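Local coordinates for putative pachytene checkpoint protein 2 (Caenorhabditis elegans, PDB 4XGU) that is an AAA+ ATPase of the Pch2 family that binds ATP and probably plays a key role in chromosome recombination during meiosis, at residues B[303-307]-B[308-312]. Numbering follows the deposited sequence.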
loop_
_atom_site.group_PDB
_atom_site.type_symbol
_atom_site.label_atom_id
_atom_site.label_comp_id
_atom_site.label_asym_id
_atom_site.label_seq_id
_atom_site.Cartn_x
_atom_site.Cartn_y
_atom_site.Cartn_z
ATOM N N SER B 303 -8.001 19.256 -13.705
ATOM C CA SER B 303 -6.938 19.526 -12.728
ATOM C C SER B 303 -6.322 18.298 -12.046
ATOM O O SER B 303 -5.636 18.436 -11.034
ATOM C CB SER B 303 -7.447 20.485 -11.647
ATOM O OG SER B 303 -6.507 20.603 -10.594
ATOM N N THR B 304 -6.551 17.108 -12.590
ATOM C CA THR B 304 -5.846 15.917 -12.113
ATOM C C THR B 304 -5.463 15.056 -13.311
ATOM O O THR B 304 -5.583 13.829 -13.289
ATOM C CB THR B 304 -6.690 15.100 -11.112
ATOM O OG1 THR B 304 -7.434 15.990 -10.274
ATOM C CG2 THR B 304 -5.793 14.227 -10.234
ATOM N N LEU B 305 -4.997 15.726 -14.359
ATOM C CA LEU B 305 -4.641 15.080 -15.614
ATOM C C LEU B 305 -3.476 14.113 -15.455
ATOM O O LEU B 305 -2.501 14.411 -14.766
ATOM C CB LEU B 305 -4.295 16.138 -16.660
ATOM C CG LEU B 305 -5.084 16.101 -17.965
ATOM C CD1 LEU B 305 -4.696 17.284 -18.835
ATOM C CD2 LEU B 305 -4.843 14.787 -18.689
ATOM N N ASP B 306 -3.581 12.954 -16.098
ATOM C CA ASP B 306 -2.505 11.971 -16.070
ATOM C C ASP B 306 -1.289 12.495 -16.832
ATOM O O ASP B 306 -1.386 12.857 -18.004
ATOM C CB ASP B 306 -2.973 10.634 -16.656
ATOM C CG ASP B 306 -4.048 9.964 -15.809
ATOM O OD1 ASP B 306 -4.215 10.351 -14.632
ATOM O OD2 ASP B 306 -4.723 9.042 -16.319
ATOM N N LYS B 307 -0.151 12.537 -16.145
ATOM C CA LYS B 307 1.096 13.053 -16.705
ATOM C C LYS B 307 1.495 12.331 -17.990
ATOM O O LYS B 307 2.044 12.938 -18.911
ATOM C CB LYS B 307 2.221 12.935 -15.673
ATOM C CG LYS B 307 3.584 13.410 -16.155
ATOM C CD LYS B 307 3.957 14.745 -15.532
ATOM C CE LYS B 307 5.386 15.131 -15.877
ATOM N NZ LYS B 307 5.807 16.385 -15.191
ATOM N N ALA B 308 1.206 11.036 -18.044
ATOM C CA ALA B 308 1.568 10.211 -19.191
ATOM C C ALA B 308 0.878 10.675 -20.465
ATOM O O ALA B 308 1.432 10.563 -21.558
ATOM C CB ALA B 308 1.232 8.757 -18.916
ATOM N N LEU B 309 -0.333 11.201 -20.321
ATOM C CA LEU B 309 -1.126 11.596 -21.478
ATOM C C LEU B 309 -0.766 13.002 -21.953
ATOM O O LEU B 309 -0.748 13.273 -23.153
ATOM C CB LEU B 309 -2.617 11.513 -21.155
ATOM C CG LEU B 309 -3.512 11.204 -22.355
ATOM C CD1 LEU B 309 -3.199 9.825 -22.914
ATOM C CD2 LEU B 309 -4.970 11.305 -21.969
ATOM N N VAL B 310 -0.481 13.890 -21.007
ATOM C CA VAL B 310 -0.097 15.257 -21.342
ATOM C C VAL B 310 1.224 15.255 -22.109
ATOM O O VAL B 310 1.398 16.003 -23.073
ATOM C CB VAL B 310 0.037 16.134 -20.081
ATOM C CG1 VAL B 310 0.190 17.598 -20.464
ATOM C CG2 VAL B 310 -1.170 15.946 -19.174
ATOM N N ASP B 311 2.146 14.400 -21.677
ATOM C CA ASP B 311 3.447 14.272 -22.323
ATOM C C ASP B 311 3.315 13.750 -23.750
ATOM O O ASP B 311 4.116 14.092 -24.620
ATOM C CB ASP B 311 4.359 13.345 -21.513
ATOM C CG ASP B 311 5.388 14.102 -20.693
ATOM O OD1 ASP B 311 5.193 15.314 -20.454
ATOM O OD2 ASP B 311 6.394 13.482 -20.287
ATOM N N ARG B 312 2.295 12.927 -23.983
ATOM C CA ARG B 312 2.092 12.284 -25.278
ATOM C C ARG B 312 1.278 13.145 -26.237
ATOM O O ARG B 312 1.185 12.843 -27.424
ATOM C CB ARG B 312 1.403 10.929 -25.099
ATOM C CG ARG B 312 2.361 9.753 -25.051
ATOM C CD ARG B 312 1.638 8.418 -24.959
ATOM N NE ARG B 312 2.583 7.307 -24.959
ATOM C CZ ARG B 312 3.238 6.890 -23.881
ATOM N NH1 ARG B 312 3.046 7.494 -22.717
ATOM N NH2 ARG B 312 4.085 5.872 -23.963
#
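Leu-305 lies against Val-310 where the loop after strand 293-299 turns into the short helix 307-312 of the AAA+ ATPase fold. The two side chains slant across each other. One methyl of the valine, CG2, does the touching on its side. Val-310 CG2 faces both methyls of the leucine, 3.8 Å from Leu-305 CD1 and 3.9 Å from Leu-305 CD2. Val-310 holds CG1 anti to its backbone N (chi1 -170°), which leaves CG2 beside that N, on the side of the incoming loop. Val-310 CG2 also lies 3.3 Å from Asp-306 O.

Asp-306 is the N-cap residue, but its carboxylate makes no capping bond. Its carbonyl oxygen accepts the N-H of two residues of the first turn. Leu-309 N donates to Asp-306 O at 3.0 Å, from well above the carbonyl plane. Val-310 N adds a weak bond to Asp-306 O at 3.3 Å.

Leu-305 also packs on Leu-176 and Thr-178 of strand 174-178, and Leu-309 reaches Leu-176. Ala-308 packs on Leu-281 of helix 275-288 and on Leu-217 of a neighbouring subunit. One residue further on, Asp-311 N donates to Lys-307 O at 3.1 Å, 25° off the carbonyl plane, and Asp-311 CB lies 3.5 Å from Lys-307 O.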